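Local coordinates for protein probable transcriptional regulator (Pseudomonas aeruginosa, PDB 2NNN) that probably acts as a DNA-binding transcription factor of the MarR family, a dimer that carries a winged helix-turn-helix in each subunit, at residues A42-R46 against L58-M64; G51-Q55 against R93-S97; G33-T37 against L76-L81. All blocks are in the same frame, centred on the assembly; numbering follows the deposited sequence.

Contact 1: residues A42-R46 against L58-M64; sequences AALVR and LGRLTAM
At the apolar centre, one methyl-rich side of helix 38-50 lies against the first helix of the helix-turn-helix and the turn that follows it. The closest backbone approach is Ala43 CA to Thr62 CA, 6.6 Å, a spacing that the small alanines permit. Ala43 CB meets Leu58 CD2 at 4.4 Å and the CE methyl of the selenomethionine Met64 at 4.3 Å; Ala42 CB lies 4.4 Å from the same Met64 CE. Leu58 (chi1 t, chi2 p) starts sideways to helix 38-50 but reaches it with its tip, CD1 lying 3.8 Å from Arg46 CG. Thr62 points its CG2 inward, 3.7 Å from Arg46 CB, while OG1 turns back (chi1 p) to bond Leu58 O at 3.0 Å. Val72 of helix 66-78 packs on both Ala43 and Met64. Ala63 is left-handed helical (50/47), Met64 is extended, and Met64 N returns to Gly59 O at 2.7 Å. At the polar edge, Arg46 (chi1 t, chi2 p, chi3 p) reaches over to the carbonyl of Leu61. Arg46 NH2 donates to Leu61 O at 2.8 Å, and Arg46 NE gives the same oxygen a weak bond of 3.1 Å, with the carbonyl near the guanidinium plane. NH1 forms salt bridges with Glu49 and with Asp10 of the second subunit, whose Arg18 also bonds Thr62 O. Packing of helix 38-50 onto the first helix and turn, with helix 66-78 also in contact through Val72, is typical of the winged helix-turn-helix of MarR proteins.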
# COMPACT_ATOMS: atom_id res chain seq x y z
N ALA A 42 2.10 -13.75 -3.85
CA ALA A 42 0.88 -14.07 -3.10
C ALA A 42 -0.04 -15.00 -3.88
O ALA A 42 -0.53 -16.00 -3.34
CB ALA A 42 0.12 -12.79 -2.72
N ALA A 43 -0.29 -14.67 -5.15
CA ALA A 43 -1.08 -15.52 -6.05
C ALA A 43 -0.41 -16.87 -6.25
O ALA A 43 -1.09 -17.87 -6.28
CB ALA A 43 -1.30 -14.85 -7.38
N LEU A 44 0.91 -16.89 -6.39
CA LEU A 44 1.65 -18.15 -6.55
C LEU A 44 1.50 -19.02 -5.30
O LEU A 44 1.16 -20.21 -5.39
CB LEU A 44 3.14 -17.88 -6.80
CG LEU A 44 3.98 -19.04 -7.31
CD1 LEU A 44 3.89 -19.11 -8.85
CD2 LEU A 44 5.43 -18.89 -6.86
N VAL A 45 1.77 -18.43 -4.14
CA VAL A 45 1.59 -19.09 -2.86
C VAL A 45 0.16 -19.64 -2.73
O VAL A 45 -0.01 -20.83 -2.46
CB VAL A 45 1.97 -18.17 -1.67
CG1 VAL A 45 1.65 -18.82 -0.33
CG2 VAL A 45 3.46 -17.81 -1.74
N ARG A 46 -0.84 -18.80 -2.97
CA ARG A 46 -2.24 -19.20 -2.83
C ARG A 46 -2.65 -20.36 -3.76
O ARG A 46 -3.30 -21.30 -3.30
CB ARG A 46 -3.19 -18.01 -3.00
CG ARG A 46 -4.64 -18.31 -2.61
CD ARG A 46 -4.77 -18.53 -1.12
NE ARG A 46 -4.91 -17.27 -0.39
CZ ARG A 46 -4.78 -17.14 0.93
NH1 ARG A 46 -4.49 -18.19 1.70
NH2 ARG A 46 -4.94 -15.96 1.49
N LEU A 58 -9.45 -16.91 -7.01
CA LEU A 58 -8.07 -16.72 -6.61
C LEU A 58 -7.88 -15.25 -6.18
O LEU A 58 -7.21 -14.96 -5.20
CB LEU A 58 -7.11 -17.11 -7.74
CG LEU A 58 -5.61 -16.83 -7.52
CD1 LEU A 58 -5.05 -17.49 -6.25
CD2 LEU A 58 -4.73 -17.16 -8.73
N GLY A 59 -8.52 -14.35 -6.92
CA GLY A 59 -8.50 -12.94 -6.65
C GLY A 59 -9.08 -12.63 -5.30
O GLY A 59 -8.47 -11.90 -4.53
N ARG A 60 -10.23 -13.22 -5.01
CA ARG A 60 -10.96 -12.98 -3.76
C ARG A 60 -10.31 -13.61 -2.52
O ARG A 60 -10.76 -13.36 -1.39
CB ARG A 60 -12.42 -13.43 -3.90
CG ARG A 60 -13.21 -12.65 -4.96
CD ARG A 60 -14.54 -13.32 -5.30
NE ARG A 60 -15.60 -12.83 -4.42
CZ ARG A 60 -16.07 -13.49 -3.37
NH1 ARG A 60 -15.57 -14.69 -3.09
NH2 ARG A 60 -17.04 -12.97 -2.61
N LEU A 61 -9.28 -14.44 -2.71
CA LEU A 61 -8.56 -15.05 -1.60
C LEU A 61 -7.23 -14.35 -1.37
O LEU A 61 -6.53 -14.64 -0.39
CB LEU A 61 -8.31 -16.54 -1.85
CG LEU A 61 -9.50 -17.51 -1.80
CD1 LEU A 61 -9.25 -18.74 -2.70
CD2 LEU A 61 -9.79 -17.93 -0.37
N THR A 62 -6.88 -13.44 -2.28
CA THR A 62 -5.62 -12.67 -2.18
C THR A 62 -5.85 -11.16 -2.24
O THR A 62 -4.94 -10.42 -2.59
CB THR A 62 -4.63 -13.05 -3.28
OG1 THR A 62 -5.24 -12.84 -4.55
CG2 THR A 62 -4.21 -14.49 -3.16
N ALA A 63 -7.07 -10.73 -1.87
CA ALA A 63 -7.53 -9.34 -1.91
C ALA A 63 -7.26 -8.64 -3.24
O ALA A 63 -6.77 -7.51 -3.29
CB ALA A 63 -6.96 -8.55 -0.73
N MSE A 64 -7.58 -9.31 -4.33
CA MSE A 64 -7.33 -8.79 -5.65
C MSE A 64 -8.55 -8.78 -6.56
O MSE A 64 -9.31 -9.75 -6.64
CB MSE A 64 -6.17 -9.52 -6.33
CG MSE A 64 -4.81 -8.95 -5.97
SE MSE A 64 -3.32 -9.78 -6.88
CE MSE A 64 -2.79 -11.19 -5.65

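Contact 2: residues G51-Q55 against R93-S97; sequences GPCPQ and RLLVS
In the winged helix fold, the segment leading into the first helix of the helix-turn-helix borders the wing hairpin; here 51-55 runs beside strand 93-97, their directions 130° apart. Val96, Pro54 and Pro52 have the most surface covered. Val96 makes the one bridge, an antiparallel hydrogen-bonded pair with Cys53 (CA-CA 5.3 Å): Val96 N donates almost linearly to Cys53 O at 2.7 Å, and Cys53 N donates to Val96 O at 3.1 Å with a more bent angle of 135°. The chi1 t rotamer of Val96 brings CG2 to 4.1 Å from Gln55 CB, and Val73 of helix 66-78 packs on both residues. Prolines flank the bridging Cys53. Pro52, at -53/133 after Gly51, the positive-phi residue just after helix 38-50, puts its CA 3.2 Å from Val96 O in a CA-H...O contact; its CB touches Leu95 CD2 at 3.9 Å and its CD lies 3.7 Å from Ser97 OG. Pro54 (-62/144) occupies the N-cap position of helix 55-61, so the chain turns from the bridge straight into that helix. Pro54 CA sits 4.7 Å from Leu95 CA, and Pro54 CD lies 4.5 Å from Leu95 CD1. The other edge of strand 93-98 is bonded to strand 82-87, through Leu95 with Ser85 among others. Arg93, stretched with chi1 to chi3 all t, lays its guanidinium edge against the proline, with NH2 3.3 Å from Pro54 CB.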
# COMPACT_ATOMS: atom_id res chain seq x y z
N GLY A 51 -4.73 -25.57 -5.09
CA GLY A 51 -4.82 -26.40 -6.28
C GLY A 51 -5.66 -25.61 -7.27
O GLY A 51 -5.83 -24.40 -7.09
N PRO A 52 -6.17 -26.29 -8.32
CA PRO A 52 -6.99 -25.62 -9.34
C PRO A 52 -8.18 -24.82 -8.76
O PRO A 52 -8.92 -25.31 -7.91
CB PRO A 52 -7.45 -26.78 -10.25
CG PRO A 52 -7.11 -28.03 -9.51
CD PRO A 52 -5.99 -27.72 -8.60
N CYS A 53 -8.32 -23.59 -9.25
CA CYS A 53 -9.13 -22.56 -8.63
C CYS A 53 -9.53 -21.61 -9.73
O CYS A 53 -8.72 -21.33 -10.61
CB CYS A 53 -8.28 -21.80 -7.59
SG CYS A 53 -9.21 -21.03 -6.23
N PRO A 54 -10.78 -21.11 -9.71
CA PRO A 54 -11.17 -20.07 -10.66
C PRO A 54 -10.34 -18.78 -10.45
O PRO A 54 -10.02 -18.45 -9.31
CB PRO A 54 -12.64 -19.81 -10.33
CG PRO A 54 -13.08 -20.98 -9.50
CD PRO A 54 -11.89 -21.52 -8.82
N GLN A 55 -10.01 -18.07 -11.53
CA GLN A 55 -9.15 -16.87 -11.46
C GLN A 55 -9.69 -15.78 -10.53
O GLN A 55 -8.95 -15.19 -9.75
CB GLN A 55 -8.91 -16.29 -12.85
CG GLN A 55 -7.81 -15.23 -12.93
CD GLN A 55 -7.53 -14.79 -14.36
OE1 GLN A 55 -8.25 -13.96 -14.91
NE2 GLN A 55 -6.50 -15.36 -14.96
N ARG A 93 -16.05 -22.50 -17.91
CA ARG A 93 -15.13 -21.97 -16.92
C ARG A 93 -13.72 -22.56 -16.97
O ARG A 93 -13.53 -23.73 -17.31
CB ARG A 93 -15.74 -22.15 -15.53
CG ARG A 93 -15.25 -21.18 -14.46
CD ARG A 93 -16.16 -21.24 -13.24
NE ARG A 93 -15.68 -20.38 -12.16
CZ ARG A 93 -16.43 -19.93 -11.16
NH1 ARG A 93 -17.72 -20.23 -11.10
NH2 ARG A 93 -15.89 -19.15 -10.23
N LEU A 94 -12.75 -21.72 -16.63
CA LEU A 94 -11.34 -22.10 -16.51
C LEU A 94 -10.90 -22.19 -15.06
O LEU A 94 -11.39 -21.46 -14.20
CB LEU A 94 -10.44 -21.10 -17.25
CG LEU A 94 -9.94 -21.42 -18.65
CD1 LEU A 94 -10.88 -22.35 -19.38
CD2 LEU A 94 -9.75 -20.12 -19.43
N LEU A 95 -9.96 -23.10 -14.82
CA LEU A 95 -9.31 -23.25 -13.53
C LEU A 95 -7.85 -22.92 -13.72
O LEU A 95 -7.25 -23.32 -14.71
CB LEU A 95 -9.45 -24.70 -13.03
CG LEU A 95 -10.58 -25.08 -12.07
CD1 LEU A 95 -11.87 -24.31 -12.30
CD2 LEU A 95 -10.83 -26.59 -12.11
N VAL A 96 -7.28 -22.18 -12.77
CA VAL A 96 -5.86 -21.85 -12.79
C VAL A 96 -5.14 -22.73 -11.77
O VAL A 96 -5.67 -23.03 -10.69
CB VAL A 96 -5.61 -20.33 -12.52
CG1 VAL A 96 -4.15 -19.98 -12.72
CG2 VAL A 96 -6.45 -19.48 -13.44
N SER A 97 -3.93 -23.15 -12.12
CA SER A 97 -3.18 -24.10 -11.32
C SER A 97 -1.72 -23.77 -11.43
O SER A 97 -1.29 -23.13 -12.38
CB SER A 97 -3.42 -25.51 -11.85
OG SER A 97 -3.26 -26.46 -10.82

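Contact 3: residues G33-T37 against L76-L81; sequences GNGLT and LDKRGL
Apolar contacts centre on Leu36, whose CA is 8.7 Å from Leu76 CA, the nearest backbone approach of the two segments. In the chi1 m, chi2 t rotamer its CD2 reaches 4.0 Å from Leu76 CD1 and 4.3 Å from Leu81 CD1 (Leu81 also m, t), filling the space between the loop before helix 38-50 and the end of helix 66-78. The same methyl covers one face of the Arg79 guanidinium, Leu36 CD2 lying 3.4 Å from Arg79 NE. The polar approaches come from that arginine (chi1 m, chi2 t, chi3 p), whose CA-to-CB bond points toward the loop: Asn34 O is 2.6 Å from Arg79 NH2 and Gly35 O 3.8 Å from Arg79 NH1. Glu105 of helix 100-121 packs on Asn34, Leu36, Arg79 and Leu81, joining both segments to a third element. Local bonds shape the two backbones. Leu36 N to Asn34 OD1 at 3.0 Å, consistent with an Asx turn although the place of OD1 is less certain, folds the loop round the positive-phi Gly35 (70/10), and the N-cap Thr37 starts helix 38-50 with OG1 bonded to Gln40 N. In the other segment, helix 66-78 closes in a Schellman motif at Gly80 (80/21), with Leu81 N to Leu76 O at 2.9 Å and Gly80 N to Asp77 O at 2.6 Å; the chain is thereby turned toward wing strand 82-87. The chemistry joins a small leucine cluster to an exposed arginine whose guanidinium face rests on Leu36 CD2: one methyl serves both apolar contact and surface charge.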
# COMPACT_ATOMS: atom_id res chain seq x y z
N GLY A 33 14.56 -12.64 -4.84
CA GLY A 33 15.53 -13.39 -5.59
C GLY A 33 15.02 -13.95 -6.90
O GLY A 33 15.83 -14.41 -7.71
N ASN A 34 13.71 -13.91 -7.12
CA ASN A 34 13.13 -14.51 -8.33
C ASN A 34 12.49 -13.48 -9.26
O ASN A 34 11.85 -13.83 -10.24
CB ASN A 34 12.13 -15.62 -7.99
CG ASN A 34 11.01 -15.14 -7.07
OD1 ASN A 34 10.59 -13.98 -7.14
ND2 ASN A 34 10.53 -16.03 -6.20
N GLY A 35 12.67 -12.20 -8.94
CA GLY A 35 12.13 -11.13 -9.77
C GLY A 35 10.61 -10.97 -9.75
O GLY A 35 10.08 -10.22 -10.56
N LEU A 36 9.90 -11.66 -8.85
CA LEU A 36 8.44 -11.50 -8.72
C LEU A 36 8.04 -10.34 -7.78
O LEU A 36 8.75 -10.04 -6.81
CB LEU A 36 7.78 -12.81 -8.25
CG LEU A 36 7.79 -14.06 -9.16
CD1 LEU A 36 7.19 -15.26 -8.47
CD2 LEU A 36 7.08 -13.83 -10.48
N THR A 37 6.90 -9.70 -8.07
CA THR A 37 6.31 -8.71 -7.17
C THR A 37 5.63 -9.38 -5.95
O THR A 37 5.33 -10.58 -5.99
CB THR A 37 5.30 -7.80 -7.89
OG1 THR A 37 4.19 -8.58 -8.35
CG2 THR A 37 5.95 -7.12 -9.08
N LEU A 76 2.38 -14.15 -14.51
CA LEU A 76 2.81 -15.45 -14.01
C LEU A 76 2.82 -16.50 -15.14
O LEU A 76 3.58 -17.47 -15.09
CB LEU A 76 1.86 -15.88 -12.88
CG LEU A 76 2.34 -16.20 -11.46
CD1 LEU A 76 3.41 -15.25 -10.96
CD2 LEU A 76 1.16 -16.22 -10.49
N ASP A 77 1.97 -16.29 -16.15
CA ASP A 77 1.86 -17.20 -17.29
C ASP A 77 3.04 -17.03 -18.25
O ASP A 77 3.70 -17.99 -18.61
CB ASP A 77 0.54 -17.00 -18.04
CG ASP A 77 0.25 -18.12 -19.03
OD1 ASP A 77 0.92 -19.18 -18.97
OD2 ASP A 77 -0.65 -17.94 -19.89
N LYS A 78 3.27 -15.78 -18.64
CA LYS A 78 4.43 -15.38 -19.44
C LYS A 78 5.73 -16.04 -18.94
O LYS A 78 6.61 -16.37 -19.73
CB LYS A 78 4.56 -13.85 -19.40
CG LYS A 78 5.58 -13.22 -20.36
CD LYS A 78 5.88 -11.76 -19.97
CE LYS A 78 4.60 -10.88 -19.97
NZ LYS A 78 4.74 -9.63 -19.14
N ARG A 79 5.84 -16.25 -17.62
CA ARG A 79 7.01 -16.89 -17.03
C ARG A 79 6.93 -18.41 -16.99
O ARG A 79 7.88 -19.07 -16.57
CB ARG A 79 7.26 -16.34 -15.62
CG ARG A 79 7.43 -14.84 -15.59
CD ARG A 79 7.39 -14.32 -14.18
NE ARG A 79 8.60 -14.69 -13.45
CZ ARG A 79 9.60 -13.85 -13.16
NH1 ARG A 79 9.54 -12.58 -13.53
NH2 ARG A 79 10.65 -14.30 -12.49
N GLY A 80 5.81 -18.97 -17.43
CA GLY A 80 5.61 -20.43 -17.43
C GLY A 80 5.21 -21.02 -16.09
O GLY A 80 5.36 -22.22 -15.86
N LEU A 81 4.68 -20.18 -15.19
CA LEU A 81 4.48 -20.61 -13.81
C LEU A 81 3.07 -21.11 -13.50
O LEU A 81 2.84 -21.66 -12.41
CB LEU A 81 4.90 -19.52 -12.83
CG LEU A 81 6.33 -18.97 -12.94
CD1 LEU A 81 6.52 -17.91 -11.88
CD2 LEU A 81 7.40 -20.06 -12.85

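Overall arrangement
All three contacts belong to one winged helix-turn-helix. Contact 1 is the buried one, its centre about 6 Å from the centre of the chain, and in its surroundings it alone involves the second subunit; contact 3 is partly buried, and contact 2, its centre about 17 Å from that same point, is at the surface. Contact 2 relies on paired backbone amides and carbonyls, whereas contacts 1 and 3 combine methyl packing with an arginine at the edge. Contacts 1 and 2 meet where Cys53 SG packs on Leu58 and Leu61; contacts 1 and 3 meet where Leu44 and Ala43 pack on Leu76. Contacts 2 and 3 do not touch, but Val73 and Leu76 both come from helix 66-78.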